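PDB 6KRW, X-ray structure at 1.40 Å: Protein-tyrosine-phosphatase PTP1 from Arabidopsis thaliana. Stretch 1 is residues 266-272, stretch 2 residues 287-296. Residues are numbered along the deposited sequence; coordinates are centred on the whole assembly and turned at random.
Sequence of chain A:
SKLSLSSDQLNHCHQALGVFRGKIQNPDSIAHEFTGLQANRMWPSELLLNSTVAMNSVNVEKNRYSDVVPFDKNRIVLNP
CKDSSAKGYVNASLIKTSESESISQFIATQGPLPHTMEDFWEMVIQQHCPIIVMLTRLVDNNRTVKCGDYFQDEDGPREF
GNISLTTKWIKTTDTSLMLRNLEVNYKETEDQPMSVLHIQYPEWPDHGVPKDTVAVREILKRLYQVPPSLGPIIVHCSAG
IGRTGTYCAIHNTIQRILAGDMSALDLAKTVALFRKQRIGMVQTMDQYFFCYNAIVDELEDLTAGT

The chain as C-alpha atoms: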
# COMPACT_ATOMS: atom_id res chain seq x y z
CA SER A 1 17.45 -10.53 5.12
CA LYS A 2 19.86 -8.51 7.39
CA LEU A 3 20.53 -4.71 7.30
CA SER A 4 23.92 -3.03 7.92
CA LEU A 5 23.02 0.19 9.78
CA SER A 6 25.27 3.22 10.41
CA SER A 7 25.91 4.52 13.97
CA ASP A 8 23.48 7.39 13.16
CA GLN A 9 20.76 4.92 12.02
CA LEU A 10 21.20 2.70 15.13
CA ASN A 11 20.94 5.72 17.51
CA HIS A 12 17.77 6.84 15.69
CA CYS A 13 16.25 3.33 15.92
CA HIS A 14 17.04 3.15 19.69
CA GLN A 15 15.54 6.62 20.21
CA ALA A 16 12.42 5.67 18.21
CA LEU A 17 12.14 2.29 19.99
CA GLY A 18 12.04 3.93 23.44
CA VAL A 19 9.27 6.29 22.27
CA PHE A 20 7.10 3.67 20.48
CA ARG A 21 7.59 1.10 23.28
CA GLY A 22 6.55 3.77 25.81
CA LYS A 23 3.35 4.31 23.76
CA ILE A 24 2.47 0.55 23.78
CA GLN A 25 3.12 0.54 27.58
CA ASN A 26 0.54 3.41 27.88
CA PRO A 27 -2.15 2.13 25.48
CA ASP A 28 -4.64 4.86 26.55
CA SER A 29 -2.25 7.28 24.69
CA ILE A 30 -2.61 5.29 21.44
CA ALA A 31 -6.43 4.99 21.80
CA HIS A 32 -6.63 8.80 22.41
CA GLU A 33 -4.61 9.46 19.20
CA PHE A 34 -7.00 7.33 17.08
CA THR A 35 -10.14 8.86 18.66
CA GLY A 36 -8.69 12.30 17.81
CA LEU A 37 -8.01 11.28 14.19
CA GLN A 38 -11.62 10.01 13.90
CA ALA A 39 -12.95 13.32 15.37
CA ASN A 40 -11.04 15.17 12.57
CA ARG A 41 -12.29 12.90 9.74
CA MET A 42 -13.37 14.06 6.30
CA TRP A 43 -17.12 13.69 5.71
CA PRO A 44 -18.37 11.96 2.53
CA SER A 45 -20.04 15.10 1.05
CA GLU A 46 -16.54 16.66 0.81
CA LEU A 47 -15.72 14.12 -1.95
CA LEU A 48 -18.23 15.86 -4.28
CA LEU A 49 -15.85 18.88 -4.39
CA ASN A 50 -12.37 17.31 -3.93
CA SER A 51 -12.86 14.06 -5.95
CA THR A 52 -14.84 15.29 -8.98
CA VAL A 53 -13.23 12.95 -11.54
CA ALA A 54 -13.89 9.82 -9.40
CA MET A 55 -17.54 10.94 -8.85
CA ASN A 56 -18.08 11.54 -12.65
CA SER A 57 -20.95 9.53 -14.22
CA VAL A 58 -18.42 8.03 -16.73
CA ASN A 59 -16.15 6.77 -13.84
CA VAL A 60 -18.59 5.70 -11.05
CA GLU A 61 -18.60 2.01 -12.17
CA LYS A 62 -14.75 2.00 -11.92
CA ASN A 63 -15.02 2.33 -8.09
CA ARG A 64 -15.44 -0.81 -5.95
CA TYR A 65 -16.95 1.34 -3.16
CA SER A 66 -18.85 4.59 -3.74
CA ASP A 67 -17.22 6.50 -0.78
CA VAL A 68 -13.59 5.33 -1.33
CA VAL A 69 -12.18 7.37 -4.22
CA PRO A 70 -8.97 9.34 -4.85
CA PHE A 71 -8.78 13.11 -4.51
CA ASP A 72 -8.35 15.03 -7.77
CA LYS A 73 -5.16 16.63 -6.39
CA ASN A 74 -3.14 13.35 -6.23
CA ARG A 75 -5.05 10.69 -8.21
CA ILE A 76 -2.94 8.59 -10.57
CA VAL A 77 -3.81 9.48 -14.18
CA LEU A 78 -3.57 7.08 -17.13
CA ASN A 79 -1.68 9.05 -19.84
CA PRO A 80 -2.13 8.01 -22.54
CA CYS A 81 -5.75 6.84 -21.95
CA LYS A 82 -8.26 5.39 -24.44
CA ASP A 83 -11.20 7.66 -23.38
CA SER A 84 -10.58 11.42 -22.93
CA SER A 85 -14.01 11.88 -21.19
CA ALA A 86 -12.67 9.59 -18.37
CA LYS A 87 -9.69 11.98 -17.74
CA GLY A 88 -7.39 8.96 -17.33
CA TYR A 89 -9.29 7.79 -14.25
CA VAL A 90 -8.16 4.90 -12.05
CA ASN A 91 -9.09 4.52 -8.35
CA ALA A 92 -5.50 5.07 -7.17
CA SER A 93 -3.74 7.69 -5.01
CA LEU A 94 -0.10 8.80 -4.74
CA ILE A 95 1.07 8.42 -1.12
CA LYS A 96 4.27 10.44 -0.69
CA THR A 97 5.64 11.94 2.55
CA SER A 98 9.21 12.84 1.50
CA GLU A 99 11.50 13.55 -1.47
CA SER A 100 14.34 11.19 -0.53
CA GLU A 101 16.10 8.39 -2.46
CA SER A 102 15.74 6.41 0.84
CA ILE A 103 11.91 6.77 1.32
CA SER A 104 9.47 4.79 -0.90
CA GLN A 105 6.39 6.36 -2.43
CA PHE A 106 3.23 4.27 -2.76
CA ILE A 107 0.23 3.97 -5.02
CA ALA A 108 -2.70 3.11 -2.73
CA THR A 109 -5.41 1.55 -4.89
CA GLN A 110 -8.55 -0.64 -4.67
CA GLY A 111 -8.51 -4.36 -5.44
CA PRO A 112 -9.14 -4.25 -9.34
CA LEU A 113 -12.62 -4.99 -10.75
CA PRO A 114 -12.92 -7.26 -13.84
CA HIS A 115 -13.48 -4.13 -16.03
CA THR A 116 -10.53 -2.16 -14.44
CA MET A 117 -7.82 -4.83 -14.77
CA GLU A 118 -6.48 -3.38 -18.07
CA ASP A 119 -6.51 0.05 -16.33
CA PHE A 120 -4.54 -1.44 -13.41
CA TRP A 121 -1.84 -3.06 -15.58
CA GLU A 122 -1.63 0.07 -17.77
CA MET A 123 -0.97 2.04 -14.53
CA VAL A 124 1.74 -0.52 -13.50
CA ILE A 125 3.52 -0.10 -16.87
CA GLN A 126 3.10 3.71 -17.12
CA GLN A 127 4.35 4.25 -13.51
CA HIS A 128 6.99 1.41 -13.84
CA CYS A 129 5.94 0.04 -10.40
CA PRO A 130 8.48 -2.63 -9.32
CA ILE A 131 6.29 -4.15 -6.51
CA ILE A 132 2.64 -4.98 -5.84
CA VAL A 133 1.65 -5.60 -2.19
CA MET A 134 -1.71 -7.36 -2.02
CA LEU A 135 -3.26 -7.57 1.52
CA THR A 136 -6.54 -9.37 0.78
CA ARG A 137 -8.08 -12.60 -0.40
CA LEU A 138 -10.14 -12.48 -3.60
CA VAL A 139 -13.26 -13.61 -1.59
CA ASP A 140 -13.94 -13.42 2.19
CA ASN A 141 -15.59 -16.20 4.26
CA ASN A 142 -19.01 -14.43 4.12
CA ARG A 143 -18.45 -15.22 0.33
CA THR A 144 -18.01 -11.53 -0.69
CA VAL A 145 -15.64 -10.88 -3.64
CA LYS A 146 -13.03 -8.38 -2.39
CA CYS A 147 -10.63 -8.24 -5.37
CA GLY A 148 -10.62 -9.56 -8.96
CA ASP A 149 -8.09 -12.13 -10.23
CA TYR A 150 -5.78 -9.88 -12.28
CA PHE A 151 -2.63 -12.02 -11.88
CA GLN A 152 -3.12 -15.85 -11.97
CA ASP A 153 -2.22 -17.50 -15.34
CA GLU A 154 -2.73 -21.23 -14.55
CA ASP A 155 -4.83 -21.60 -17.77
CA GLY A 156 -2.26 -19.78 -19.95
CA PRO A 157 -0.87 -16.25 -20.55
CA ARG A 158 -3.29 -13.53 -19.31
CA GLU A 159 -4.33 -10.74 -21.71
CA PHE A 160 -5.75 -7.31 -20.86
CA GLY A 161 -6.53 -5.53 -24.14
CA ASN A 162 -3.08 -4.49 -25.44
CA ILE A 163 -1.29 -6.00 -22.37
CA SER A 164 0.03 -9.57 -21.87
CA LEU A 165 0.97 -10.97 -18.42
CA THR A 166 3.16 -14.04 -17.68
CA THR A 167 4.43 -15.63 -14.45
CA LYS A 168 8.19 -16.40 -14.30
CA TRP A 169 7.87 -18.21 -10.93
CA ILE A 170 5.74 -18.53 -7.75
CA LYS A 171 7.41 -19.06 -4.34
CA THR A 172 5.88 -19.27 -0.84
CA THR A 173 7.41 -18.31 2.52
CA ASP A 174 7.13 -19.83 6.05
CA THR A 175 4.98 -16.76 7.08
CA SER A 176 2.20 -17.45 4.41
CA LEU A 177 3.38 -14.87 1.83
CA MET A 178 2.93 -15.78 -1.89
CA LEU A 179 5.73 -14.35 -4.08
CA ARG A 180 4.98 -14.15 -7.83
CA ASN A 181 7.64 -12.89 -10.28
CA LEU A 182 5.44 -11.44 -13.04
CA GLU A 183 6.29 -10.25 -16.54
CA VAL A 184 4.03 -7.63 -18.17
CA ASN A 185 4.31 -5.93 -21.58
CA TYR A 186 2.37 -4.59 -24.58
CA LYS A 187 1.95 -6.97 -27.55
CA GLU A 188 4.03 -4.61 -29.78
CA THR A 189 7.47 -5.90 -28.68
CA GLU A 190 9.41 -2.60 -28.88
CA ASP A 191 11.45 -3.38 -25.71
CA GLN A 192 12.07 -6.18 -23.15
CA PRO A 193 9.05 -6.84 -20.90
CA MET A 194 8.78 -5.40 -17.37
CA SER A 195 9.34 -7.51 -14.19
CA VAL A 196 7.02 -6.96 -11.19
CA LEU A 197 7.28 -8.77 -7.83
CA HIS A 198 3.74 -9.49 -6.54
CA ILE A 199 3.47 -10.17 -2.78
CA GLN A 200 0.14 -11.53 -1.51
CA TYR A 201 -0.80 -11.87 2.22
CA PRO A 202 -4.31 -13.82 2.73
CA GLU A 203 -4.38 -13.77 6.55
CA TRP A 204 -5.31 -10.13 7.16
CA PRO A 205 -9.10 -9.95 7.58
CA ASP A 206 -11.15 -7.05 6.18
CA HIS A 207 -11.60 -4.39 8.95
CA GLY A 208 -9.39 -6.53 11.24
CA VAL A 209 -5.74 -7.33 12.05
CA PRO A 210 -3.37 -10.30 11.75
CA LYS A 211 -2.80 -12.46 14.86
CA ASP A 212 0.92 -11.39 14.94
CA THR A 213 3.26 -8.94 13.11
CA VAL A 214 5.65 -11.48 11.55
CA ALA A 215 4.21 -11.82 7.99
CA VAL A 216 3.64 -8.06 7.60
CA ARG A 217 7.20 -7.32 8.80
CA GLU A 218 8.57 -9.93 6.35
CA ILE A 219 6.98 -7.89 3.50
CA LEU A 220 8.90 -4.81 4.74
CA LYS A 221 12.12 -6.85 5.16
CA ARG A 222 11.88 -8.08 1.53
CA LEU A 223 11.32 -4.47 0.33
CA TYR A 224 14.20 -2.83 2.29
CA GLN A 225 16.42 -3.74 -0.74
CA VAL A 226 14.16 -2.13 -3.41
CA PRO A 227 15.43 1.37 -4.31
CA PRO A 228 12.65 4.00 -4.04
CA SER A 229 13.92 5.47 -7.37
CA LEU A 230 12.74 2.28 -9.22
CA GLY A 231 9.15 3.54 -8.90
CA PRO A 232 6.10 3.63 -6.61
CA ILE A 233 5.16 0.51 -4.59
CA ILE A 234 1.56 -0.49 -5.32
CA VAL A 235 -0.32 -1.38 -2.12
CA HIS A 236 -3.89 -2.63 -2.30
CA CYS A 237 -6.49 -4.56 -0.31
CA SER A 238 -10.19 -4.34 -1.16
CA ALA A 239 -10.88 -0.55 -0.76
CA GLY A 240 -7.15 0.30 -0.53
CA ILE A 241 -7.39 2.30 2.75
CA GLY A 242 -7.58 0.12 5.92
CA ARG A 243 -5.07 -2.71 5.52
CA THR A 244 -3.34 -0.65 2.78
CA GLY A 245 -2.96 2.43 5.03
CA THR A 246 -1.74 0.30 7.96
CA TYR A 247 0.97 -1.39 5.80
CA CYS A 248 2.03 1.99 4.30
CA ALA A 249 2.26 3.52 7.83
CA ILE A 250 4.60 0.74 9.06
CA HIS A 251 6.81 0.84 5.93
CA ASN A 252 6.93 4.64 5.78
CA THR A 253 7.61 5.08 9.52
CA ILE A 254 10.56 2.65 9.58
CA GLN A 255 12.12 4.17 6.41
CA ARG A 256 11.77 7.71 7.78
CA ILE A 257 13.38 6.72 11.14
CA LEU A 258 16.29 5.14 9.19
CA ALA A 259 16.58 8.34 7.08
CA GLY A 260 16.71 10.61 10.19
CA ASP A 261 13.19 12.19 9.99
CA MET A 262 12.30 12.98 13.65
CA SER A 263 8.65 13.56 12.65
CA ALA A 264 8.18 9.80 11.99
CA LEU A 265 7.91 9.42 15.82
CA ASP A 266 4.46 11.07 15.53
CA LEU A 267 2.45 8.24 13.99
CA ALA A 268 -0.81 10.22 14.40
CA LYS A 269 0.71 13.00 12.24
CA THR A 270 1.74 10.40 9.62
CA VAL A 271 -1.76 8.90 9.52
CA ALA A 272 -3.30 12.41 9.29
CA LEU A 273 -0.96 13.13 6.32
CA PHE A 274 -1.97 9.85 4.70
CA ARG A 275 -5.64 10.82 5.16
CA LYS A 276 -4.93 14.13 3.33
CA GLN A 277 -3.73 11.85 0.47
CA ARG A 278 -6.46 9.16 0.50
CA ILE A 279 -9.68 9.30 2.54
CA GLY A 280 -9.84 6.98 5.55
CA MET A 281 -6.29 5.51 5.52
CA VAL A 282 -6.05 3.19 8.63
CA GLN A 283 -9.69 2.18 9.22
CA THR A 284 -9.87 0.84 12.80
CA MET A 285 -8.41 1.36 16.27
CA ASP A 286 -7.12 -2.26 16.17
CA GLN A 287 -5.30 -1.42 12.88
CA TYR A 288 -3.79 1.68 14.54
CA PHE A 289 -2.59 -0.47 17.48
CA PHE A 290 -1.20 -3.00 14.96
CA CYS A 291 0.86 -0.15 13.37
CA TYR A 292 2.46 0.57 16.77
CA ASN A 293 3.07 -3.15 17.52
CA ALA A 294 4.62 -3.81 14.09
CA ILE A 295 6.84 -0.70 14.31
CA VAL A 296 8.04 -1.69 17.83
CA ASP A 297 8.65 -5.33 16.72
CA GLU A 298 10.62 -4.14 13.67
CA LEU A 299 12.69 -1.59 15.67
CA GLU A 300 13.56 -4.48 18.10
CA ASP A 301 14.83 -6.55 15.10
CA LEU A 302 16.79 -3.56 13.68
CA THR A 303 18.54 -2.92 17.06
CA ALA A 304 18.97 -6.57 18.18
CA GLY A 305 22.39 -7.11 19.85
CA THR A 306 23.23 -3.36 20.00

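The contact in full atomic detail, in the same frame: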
# COMPACT_ATOMS: atom_id res chain seq x y z
N ASP A 266 5.87 10.69 15.34
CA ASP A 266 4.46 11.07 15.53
C ASP A 266 3.63 10.29 14.51
O ASP A 266 3.37 10.76 13.40
CB ASP A 266 4.34 12.59 15.42
CG ASP A 266 2.99 13.14 15.80
OD1 ASP A 266 2.03 12.39 15.87
OD2 ASP A 266 2.90 14.36 16.00
N LEU A 267 3.23 9.08 14.92
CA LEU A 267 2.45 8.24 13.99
C LEU A 267 1.09 8.88 13.69
O LEU A 267 0.58 8.74 12.57
CB LEU A 267 2.29 6.83 14.59
CG LEU A 267 1.51 5.86 13.72
CD1 LEU A 267 2.22 5.60 12.41
CD2 LEU A 267 1.30 4.58 14.47
N ALA A 268 0.50 9.58 14.67
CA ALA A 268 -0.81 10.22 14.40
C ALA A 268 -0.65 11.26 13.28
O ALA A 268 -1.52 11.35 12.41
CB ALA A 268 -1.36 10.86 15.65
N LYS A 269 0.44 12.00 13.32
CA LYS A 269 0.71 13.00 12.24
C LYS A 269 0.89 12.31 10.90
O LYS A 269 0.36 12.76 9.87
CB LYS A 269 1.92 13.82 12.64
CG LYS A 269 2.23 14.99 11.74
CD LYS A 269 3.43 15.79 12.21
CE LYS A 269 3.58 17.13 11.54
NZ LYS A 269 4.05 16.97 10.15
N THR A 270 1.59 11.16 10.88
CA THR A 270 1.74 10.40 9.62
C THR A 270 0.38 9.96 9.10
O THR A 270 0.13 10.06 7.90
CB THR A 270 2.67 9.21 9.84
OG1 THR A 270 3.96 9.71 10.19
CG2 THR A 270 2.75 8.34 8.59
N VAL A 271 -0.44 9.37 9.98
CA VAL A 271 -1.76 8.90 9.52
C VAL A 271 -2.62 10.09 9.05
O VAL A 271 -3.32 9.96 8.08
CB VAL A 271 -2.44 8.04 10.59
CG1 VAL A 271 -3.86 7.70 10.19
CG2 VAL A 271 -1.66 6.74 10.82
N ALA A 272 -2.52 11.24 9.74
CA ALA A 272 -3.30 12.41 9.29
C ALA A 272 -2.82 12.83 7.89
O ALA A 272 -3.64 13.20 7.06
CB ALA A 272 -3.12 13.54 10.28
N GLN A 287 -6.34 -1.61 13.92
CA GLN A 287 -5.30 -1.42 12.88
C GLN A 287 -4.27 -0.40 13.35
O GLN A 287 -3.11 -0.59 13.09
CB GLN A 287 -5.94 -1.02 11.54
CG GLN A 287 -6.57 -2.23 10.85
CD GLN A 287 -7.40 -1.84 9.65
OE1 GLN A 287 -7.52 -0.66 9.32
NE2 GLN A 287 -7.98 -2.83 8.98
N TYR A 288 -4.72 0.65 14.04
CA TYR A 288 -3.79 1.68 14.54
C TYR A 288 -2.87 1.07 15.58
O TYR A 288 -1.68 1.30 15.55
CB TYR A 288 -4.62 2.87 15.05
CG TYR A 288 -3.80 4.09 15.35
CD1 TYR A 288 -3.26 4.84 14.32
CD2 TYR A 288 -3.54 4.47 16.65
CE1 TYR A 288 -2.50 5.96 14.58
CE2 TYR A 288 -2.80 5.61 16.91
CZ TYR A 288 -2.23 6.32 15.88
OH TYR A 288 -1.49 7.46 16.11
N PHE A 289 -3.42 0.26 16.48
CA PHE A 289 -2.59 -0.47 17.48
C PHE A 289 -1.61 -1.39 16.76
O PHE A 289 -0.44 -1.50 17.17
CB PHE A 289 -3.46 -1.25 18.47
CG PHE A 289 -3.81 -0.46 19.70
CD1 PHE A 289 -2.99 -0.47 20.81
CD2 PHE A 289 -4.97 0.30 19.75
CE1 PHE A 289 -3.32 0.25 21.95
CE2 PHE A 289 -5.28 1.05 20.88
CZ PHE A 289 -4.46 1.01 21.98
N PHE A 290 -2.07 -2.06 15.71
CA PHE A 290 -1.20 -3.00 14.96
C PHE A 290 -0.01 -2.24 14.35
O PHE A 290 1.09 -2.76 14.33
CB PHE A 290 -2.02 -3.76 13.92
CG PHE A 290 -1.24 -4.80 13.15
CD1 PHE A 290 -1.02 -6.06 13.68
CD2 PHE A 290 -0.73 -4.53 11.89
CE1 PHE A 290 -0.29 -7.01 12.96
CE2 PHE A 290 -0.01 -5.47 11.18
CZ PHE A 290 0.21 -6.73 11.72
N CYS A 291 -0.25 -1.00 13.88
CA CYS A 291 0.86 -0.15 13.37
C CYS A 291 1.92 -0.02 14.46
O CYS A 291 3.08 -0.22 14.21
CB CYS A 291 0.41 1.28 13.06
SG CYS A 291 -0.62 1.48 11.60
N TYR A 292 1.49 0.36 15.67
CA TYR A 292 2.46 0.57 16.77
C TYR A 292 3.20 -0.74 17.07
O TYR A 292 4.41 -0.73 17.20
CB TYR A 292 1.75 1.06 18.02
CG TYR A 292 1.67 2.56 18.15
CD1 TYR A 292 2.74 3.26 18.65
CD2 TYR A 292 0.54 3.26 17.78
CE1 TYR A 292 2.71 4.63 18.79
CE2 TYR A 292 0.49 4.64 17.92
CZ TYR A 292 1.58 5.31 18.42
OH TYR A 292 1.60 6.69 18.57
N ASN A 293 2.46 -1.85 17.15
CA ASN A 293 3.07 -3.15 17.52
C ASN A 293 4.07 -3.55 16.45
O ASN A 293 5.17 -4.00 16.80
CB ASN A 293 1.98 -4.18 17.73
CG ASN A 293 1.24 -3.98 19.03
OD1 ASN A 293 1.83 -3.64 20.03
ND2 ASN A 293 -0.05 -4.26 19.04
N ALA A 294 3.71 -3.39 15.17
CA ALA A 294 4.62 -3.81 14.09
C ALA A 294 5.86 -2.92 14.12
O ALA A 294 6.96 -3.38 13.83
CB ALA A 294 3.93 -3.78 12.74
N ILE A 295 5.67 -1.61 14.32
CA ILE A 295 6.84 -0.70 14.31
C ILE A 295 7.76 -1.03 15.49
O ILE A 295 8.98 -1.10 15.30
CB ILE A 295 6.36 0.76 14.36
CG1 ILE A 295 5.71 1.16 13.03
CG2 ILE A 295 7.50 1.70 14.71
CD1 ILE A 295 4.81 2.39 13.10
N VAL A 296 7.20 -1.28 16.67
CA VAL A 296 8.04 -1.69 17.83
C VAL A 296 8.77 -3.00 17.50
O VAL A 296 9.99 -3.06 17.76
CB VAL A 296 7.20 -1.81 19.11
CG1 VAL A 296 7.93 -2.58 20.20
CG2 VAL A 296 6.81 -0.43 19.61

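The contact between these two helical stretches is built around one leucine. The helix axes come no closer than 11.9 Å and their directions differ by 124°, so the gap must be bridged by side chains, and the 275 Å² buried between them is held by apolar packing without a hydrogen bond across the interface.

Leu267, in the first turn of its helix, points its CA-to-CB bond toward the second helix and fits as a knob among Tyr288, Cys291, Tyr292 and Ile295. With chi1 t and chi2 p, a common leucine pairing, CD2 lies trans to CA and so is carried farthest out, into the hole. Leu267 CD2 enters between the tyrosines and the cysteine, 3.7 Å from Cys291 CB and 3.5 Å from Tyr292 CE2, lying over one face of the Tyr292 ring in a CH-pi contact. Ile295 closes the pocket, its CD1 4.2 Å from Leu267 CD1 and 4.4 Å from Leu267 CD2. The backbone of Cys291 directs CB toward the first helix, and chi1 m sets SG aside, 4.6 Å from Leu267 CD2, so that CB makes the closer contact.

Tyr288 begins sideways, but chi1 t brings the end of the side chain nearer the first helix. Val271, one turn beyond Leu267, meets the ring edge, with CG2 3.9 Å from Tyr288 CE1; with chi1 t, Val271 CG1 stays 4.9 Å from Tyr288 CE1. The hydroxyl ends beside Ala268, with Tyr288 OH 3.4 Å from Ala268 CB and 3.2 Å from Ala268 N. The latter pair has too poor an angle for a hydrogen bond, and the hydroxyl is satisfied elsewhere in the structure. Alanine's single methyl accommodates this close approach.

Asp266 makes no contact across, but caps the helix that presents Leu267: with chi1 t, its OD1 accepts from Lys269 N at 3.0 Å, satisfying an amide in the first turn.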